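Local atomic coordinates of Pbp related beta-lactamase (Pyrococcus abyssi, PDB entry 2QMI), a protein that probably hydrolyses peptides as a serine peptidase of the penicillin-binding protein and beta-lactamase family, assembled as a self-compartmentalizing octamer. Residues Pro112-Ala117 with Glu147-Ala152; Glu138-Ala143 with Tyr165-Lys170. One frame throughout, in Å; residues are numbered along the deposited sequence.

Contact 1. Residues Pro112-Ala117 with Glu147-Ala152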
loop_
_atom_site.group_PDB
_atom_site.type_symbol
_atom_site.label_atom_id
_atom_site.label_comp_id
_atom_site.label_asym_id
_atom_site.label_seq_id
_atom_site.Cartn_x
_atom_site.Cartn_y
_atom_site.Cartn_z
ATOM N N PRO A 112 -12.141 33.883 27.034
ATOM C CA PRO A 112 -11.527 33.541 25.749
ATOM C C PRO A 112 -12.508 32.752 24.885
ATOM O O PRO A 112 -13.507 32.215 25.378
ATOM C CB PRO A 112 -10.296 32.743 26.154
ATOM C CG PRO A 112 -10.727 32.089 27.429
ATOM C CD PRO A 112 -11.486 33.177 28.148
ATOM N N SER A 113 -12.214 32.693 23.594
ATOM C CA SER A 113 -13.068 32.020 22.642
ATOM C C SER A 113 -13.411 30.576 22.947
ATOM O O SER A 113 -12.607 29.815 23.482
ATOM C CB SER A 113 -12.443 32.091 21.251
ATOM O OG SER A 113 -13.086 31.203 20.353
ATOM N N LEU A 114 -14.638 30.214 22.610
ATOM C CA LEU A 114 -15.080 28.846 22.753
ATOM C C LEU A 114 -14.855 28.434 21.294
ATOM O O LEU A 114 -15.029 29.249 20.394
ATOM C CB LEU A 114 -16.576 28.792 23.117
ATOM C CG LEU A 114 -17.122 29.755 24.190
ATOM C CD1 LEU A 114 -18.620 29.493 24.386
ATOM C CD2 LEU A 114 -16.373 29.586 25.507
ATOM N N GLY A 115 -14.436 27.211 21.031
ATOM C CA GLY A 115 -14.220 26.836 19.644
ATOM C C GLY A 115 -15.527 26.562 18.917
ATOM O O GLY A 115 -15.546 25.804 17.951
ATOM N N TYR A 116 -16.610 27.191 19.372
ATOM C CA TYR A 116 -17.939 26.991 18.798
ATOM C C TYR A 116 -18.035 27.053 17.269
ATOM O O TYR A 116 -18.359 26.055 16.635
ATOM C CB TYR A 116 -18.935 27.964 19.477
ATOM C CG TYR A 116 -19.905 28.694 18.562
ATOM C CD1 TYR A 116 -19.933 30.092 18.526
ATOM C CD2 TYR A 116 -20.759 27.997 17.703
ATOM C CE1 TYR A 116 -20.779 30.778 17.648
ATOM C CE2 TYR A 116 -21.607 28.672 16.823
ATOM C CZ TYR A 116 -21.605 30.059 16.798
ATOM O OH TYR A 116 -22.398 30.723 15.896
ATOM N N ALA A 117 -17.756 28.206 16.674
ATOM C CA ALA A 117 -17.860 28.336 15.227
ATOM C C ALA A 117 -16.886 27.415 14.496
ATOM O O ALA A 117 -17.228 26.840 13.462
ATOM C CB ALA A 117 -17.637 29.782 14.809
ATOM N N GLU A 147 -18.925 31.417 31.826
ATOM C CA GLU A 147 -18.380 32.282 32.862
ATOM C C GLU A 147 -17.152 31.626 33.502
ATOM O O GLU A 147 -16.175 32.301 33.809
ATOM C CB GLU A 147 -19.432 32.579 33.932
ATOM C CG GLU A 147 -18.878 33.361 35.104
ATOM C CD GLU A 147 -19.866 33.502 36.246
ATOM O OE1 GLU A 147 -20.808 34.326 36.136
ATOM O OE2 GLU A 147 -19.696 32.777 37.251
ATOM N N LYS A 148 -17.208 30.308 33.692
ATOM C CA LYS A 148 -16.104 29.560 34.296
ATOM C C LYS A 148 -14.876 29.514 33.392
ATOM O O LYS A 148 -13.805 29.057 33.802
ATOM C CB LYS A 148 -16.517 28.114 34.586
ATOM C CG LYS A 148 -17.675 27.932 35.534
ATOM C CD LYS A 148 -17.793 26.459 35.926
ATOM C CE LYS A 148 -19.008 26.191 36.796
ATOM N NZ LYS A 148 -20.276 26.245 36.010
ATOM N N TRP A 149 -15.042 29.978 32.161
ATOM C CA TRP A 149 -13.973 29.970 31.172
ATOM C C TRP A 149 -13.123 31.247 31.210
ATOM O O TRP A 149 -11.976 31.248 30.758
ATOM C CB TRP A 149 -14.599 29.789 29.790
ATOM C CG TRP A 149 -13.654 29.395 28.701
ATOM C CD1 TRP A 149 -13.395 30.089 27.557
ATOM C CD2 TRP A 149 -12.912 28.170 28.606
ATOM N NE1 TRP A 149 -12.547 29.372 26.749
ATOM C CE2 TRP A 149 -12.233 28.191 27.370
ATOM C CE3 TRP A 149 -12.760 27.055 29.444
ATOM C CZ2 TRP A 149 -11.409 27.139 26.949
ATOM C CZ3 TRP A 149 -11.940 26.009 29.024
ATOM C CH2 TRP A 149 -11.276 26.061 27.787
ATOM N N ALA A 150 -13.692 32.322 31.756
ATOM C CA ALA A 150 -13.018 33.618 31.849
ATOM C C ALA A 150 -11.606 33.519 32.430
ATOM O O ALA A 150 -11.322 32.645 33.250
ATOM C CB ALA A 150 -13.856 34.573 32.685
ATOM N N VAL A 151 -10.729 34.420 31.997
ATOM C CA VAL A 151 -9.348 34.442 32.466
ATOM C C VAL A 151 -8.957 35.829 32.976
ATOM O O VAL A 151 -7.976 35.973 33.703
ATOM C CB VAL A 151 -8.382 34.029 31.352
ATOM C CG1 VAL A 151 -8.672 32.601 30.930
ATOM C CG2 VAL A 151 -8.523 34.976 30.163
ATOM N N ALA A 152 -9.729 36.845 32.594
ATOM C CA ALA A 152 -9.466 38.212 33.043
ATOM C C ALA A 152 -10.799 38.894 33.355
ATOM O O ALA A 152 -11.859 38.390 32.981
ATOM C CB ALA A 152 -8.711 38.994 31.957
#

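Contact 2. Residues Glu138-Ala143 with Tyr165-Lys170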
loop_
_atom_site.group_PDB
_atom_site.type_symbol
_atom_site.label_atom_id
_atom_site.label_comp_id
_atom_site.label_asym_id
_atom_site.label_seq_id
_atom_site.Cartn_x
_atom_site.Cartn_y
_atom_site.Cartn_z
ATOM N N GLU A 138 -29.564 26.918 20.739
ATOM C CA GLU A 138 -28.757 25.747 21.064
ATOM C C GLU A 138 -27.331 26.167 21.413
ATOM O O GLU A 138 -26.684 25.523 22.244
ATOM C CB GLU A 138 -28.739 24.761 19.891
ATOM C CG GLU A 138 -30.112 24.195 19.569
ATOM C CD GLU A 138 -30.193 23.579 18.182
ATOM O OE1 GLU A 138 -31.291 23.623 17.578
ATOM O OE2 GLU A 138 -29.173 23.049 17.698
ATOM N N THR A 139 -26.849 27.244 20.787
ATOM C CA THR A 139 -25.494 27.740 21.052
ATOM C C THR A 139 -25.400 28.338 22.458
ATOM O O THR A 139 -24.410 28.130 23.172
ATOM C CB THR A 139 -25.056 28.819 20.017
ATOM O OG1 THR A 139 -25.142 28.282 18.690
ATOM C CG2 THR A 139 -23.624 29.257 20.271
ATOM N N ILE A 140 -26.427 29.086 22.855
ATOM C CA ILE A 140 -26.446 29.689 24.183
ATOM C C ILE A 140 -26.531 28.581 25.231
ATOM O O ILE A 140 -25.827 28.623 26.240
ATOM C CB ILE A 140 -27.629 30.688 24.347
ATOM C CG1 ILE A 140 -27.384 31.918 23.465
ATOM C CG2 ILE A 140 -27.761 31.124 25.804
ATOM C CD1 ILE A 140 -28.487 32.963 23.508
ATOM N N ALA A 141 -27.378 27.584 24.982
ATOM C CA ALA A 141 -27.519 26.459 25.897
ATOM C C ALA A 141 -26.120 25.876 26.110
ATOM O O ALA A 141 -25.632 25.787 27.239
ATOM C CB ALA A 141 -28.455 25.412 25.300
ATOM N N PHE A 142 -25.475 25.504 25.009
ATOM C CA PHE A 142 -24.118 24.957 25.027
ATOM C C PHE A 142 -23.144 25.820 25.857
ATOM O O PHE A 142 -22.372 25.300 26.660
ATOM C CB PHE A 142 -23.609 24.838 23.583
ATOM C CG PHE A 142 -22.215 24.288 23.463
ATOM C CD1 PHE A 142 -21.926 22.985 23.857
ATOM C CD2 PHE A 142 -21.192 25.070 22.935
ATOM C CE1 PHE A 142 -20.635 22.464 23.725
ATOM C CE2 PHE A 142 -19.892 24.562 22.797
ATOM C CZ PHE A 142 -19.616 23.259 23.192
ATOM N N ALA A 143 -23.191 27.135 25.666
ATOM C CA ALA A 143 -22.301 28.057 26.375
ATOM C C ALA A 143 -22.715 28.385 27.815
ATOM O O ALA A 143 -22.210 29.338 28.406
ATOM C CB ALA A 143 -22.164 29.359 25.568
ATOM N N TYR A 165 -21.348 37.750 19.996
ATOM C CA TYR A 165 -22.360 38.358 19.132
ATOM C C TYR A 165 -23.620 37.525 19.008
ATOM O O TYR A 165 -24.647 38.009 18.536
ATOM C CB TYR A 165 -21.784 38.687 17.751
ATOM C CG TYR A 165 -21.081 40.030 17.737
ATOM C CD1 TYR A 165 -21.467 41.035 16.854
ATOM C CD2 TYR A 165 -20.057 40.304 18.646
ATOM C CE1 TYR A 165 -20.849 42.290 16.877
ATOM C CE2 TYR A 165 -19.437 41.543 18.681
ATOM C CZ TYR A 165 -19.836 42.534 17.797
ATOM O OH TYR A 165 -19.227 43.759 17.852
ATOM N N VAL A 166 -23.540 36.269 19.431
ATOM C CA VAL A 166 -24.715 35.420 19.424
ATOM C C VAL A 166 -25.594 35.979 20.548
ATOM O O VAL A 166 -26.814 36.095 20.401
ATOM C CB VAL A 166 -24.354 33.948 19.720
ATOM C CG1 VAL A 166 -25.624 33.143 20.019
ATOM C CG2 VAL A 166 -23.617 33.351 18.520
ATOM N N LEU A 167 -24.952 36.346 21.657
ATOM C CA LEU A 167 -25.642 36.916 22.809
ATOM C C LEU A 167 -26.245 38.274 22.449
ATOM O O LEU A 167 -27.371 38.584 22.848
ATOM C CB LEU A 167 -24.674 37.055 23.988
ATOM C CG LEU A 167 -24.230 35.717 24.596
ATOM C CD1 LEU A 167 -23.082 35.930 25.572
ATOM C CD2 LEU A 167 -25.412 35.063 25.286
ATOM N N LEU A 168 -25.492 39.078 21.698
ATOM C CA LEU A 168 -25.964 40.384 21.248
ATOM C C LEU A 168 -27.203 40.178 20.390
ATOM O O LEU A 168 -28.105 41.012 20.379
ATOM C CB LEU A 168 -24.892 41.098 20.419
ATOM C CG LEU A 168 -23.712 41.753 21.141
ATOM C CD1 LEU A 168 -22.721 42.298 20.110
ATOM C CD2 LEU A 168 -24.222 42.875 22.036
ATOM N N GLY A 169 -27.241 39.067 19.662
ATOM C CA GLY A 169 -28.394 38.773 18.828
ATOM C C GLY A 169 -29.622 38.484 19.683
ATOM O O GLY A 169 -30.748 38.836 19.322
ATOM N N LYS A 170 -29.398 37.842 20.825
ATOM C CA LYS A 170 -30.472 37.498 21.750
ATOM C C LYS A 170 -30.948 38.747 22.493
ATOM O O LYS A 170 -32.130 38.893 22.794
ATOM C CB LYS A 170 -29.979 36.443 22.750
ATOM C CG LYS A 170 -31.057 35.920 23.698
ATOM C CD LYS A 170 -32.274 35.449 22.920
ATOM C CE LYS A 170 -31.922 34.337 21.952
ATOM N NZ LYS A 170 -33.068 34.045 21.028
#

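Contact 1. Residues Pro112-Ala117 with Glu147-Ala152
In the helical part of the beta-lactamase-like domain, the loop entering helix 116-124 meets the loop after helix 136-142 where P112 packs against the indole of W149. CG of the proline approaches the CD1-NE1 bond of the indole, 3.3 Å from W149 CD1. L114 comes from the other side of the ring plane, its CD2 lying 3.7 Å from W149 CD1, so the pyrrole corner sits between a proline and a leucine. W149 CB points toward 112-117, and CG lies anti to the backbone N (chi1 -164°).

Backbone oxygens take up the same corner. W149 NE1 donates to S113 O at 3.3 Å with a bent N-H...O angle of 148°, the donor standing above the carbonyl plane. P112 O lies at the ring edge, 3.0 Å from W149 CD1. The same turn leads into the helix, where G115 is the N-cap residue and S113 OG donates to L114 O at 2.8 Å. S113 CB points away from 147-152, and its side chain lies near, without touching, the probable SxxK active site of the family.

P112 CD meets both V151 CG1, at 4.0 Å, and W149 O, at 3.3 Å. V151 is joined to G110 by backbone hydrogen bonds. R443 of a second subunit binds W149 O through NH1 and forms a cation-pi contact with the indole, while I445 of that subunit also packs on W149.

Contact 2. Residues Glu138-Ala143 with Tyr165-Lys170
I140 reaches from helix 136-142 to V166, L167 and K170 on helix 162-176, and its longer branch carries most of the contact. From CB, chi1 of -69° sets CG1 beside the backbone N, where it meets both V166 CG1 and L167 CD2, each at 4.1 Å. The I140 and V166 side chains pass side by side, pointing opposite ways. An extended chi2 (179°) then carries CD1 outward to the second helix. There I140 CD1 also touches L167 CD2, again at 4.1 Å, and rests against the aliphatic part of K170, 3.9 Å from K170 CB and 4.0 Å from K170 CE. The lysine chain, bent at chi2 and chi3, curls round this methyl, while its NZ forms salt bridges with E137 and E173. T139 adds a looser touch, its CB 4.4 Å from V166 CG1. The axes of the two short segments come within 10.4 Å and cross at -121°, spaced by these side chains. Y116 of helix 116-124 packs on both T139 and V166, and L104 of helix 101-105 lies against L167.

From the N terminus, the chain passes through 112-117, runs along helix 116-124, and reaches 138-143 before contact 1 has closed. Segment 147-152 then returns to 112-117, closing a loop that holds helices 116-124 and 136-142. Contact 2 closes later, at 165-170 on helix 162-176, so the two contacts cross rather than nest. They also touch directly: L114 CD1 lies 3.7 Å from A143 CB, and Y116 also reaches contact 2. Together they join the three helices and their connecting loops into one helical region of the beta-lactamase-like domain, which meets the octamerisation domain of a second subunit at both contacts.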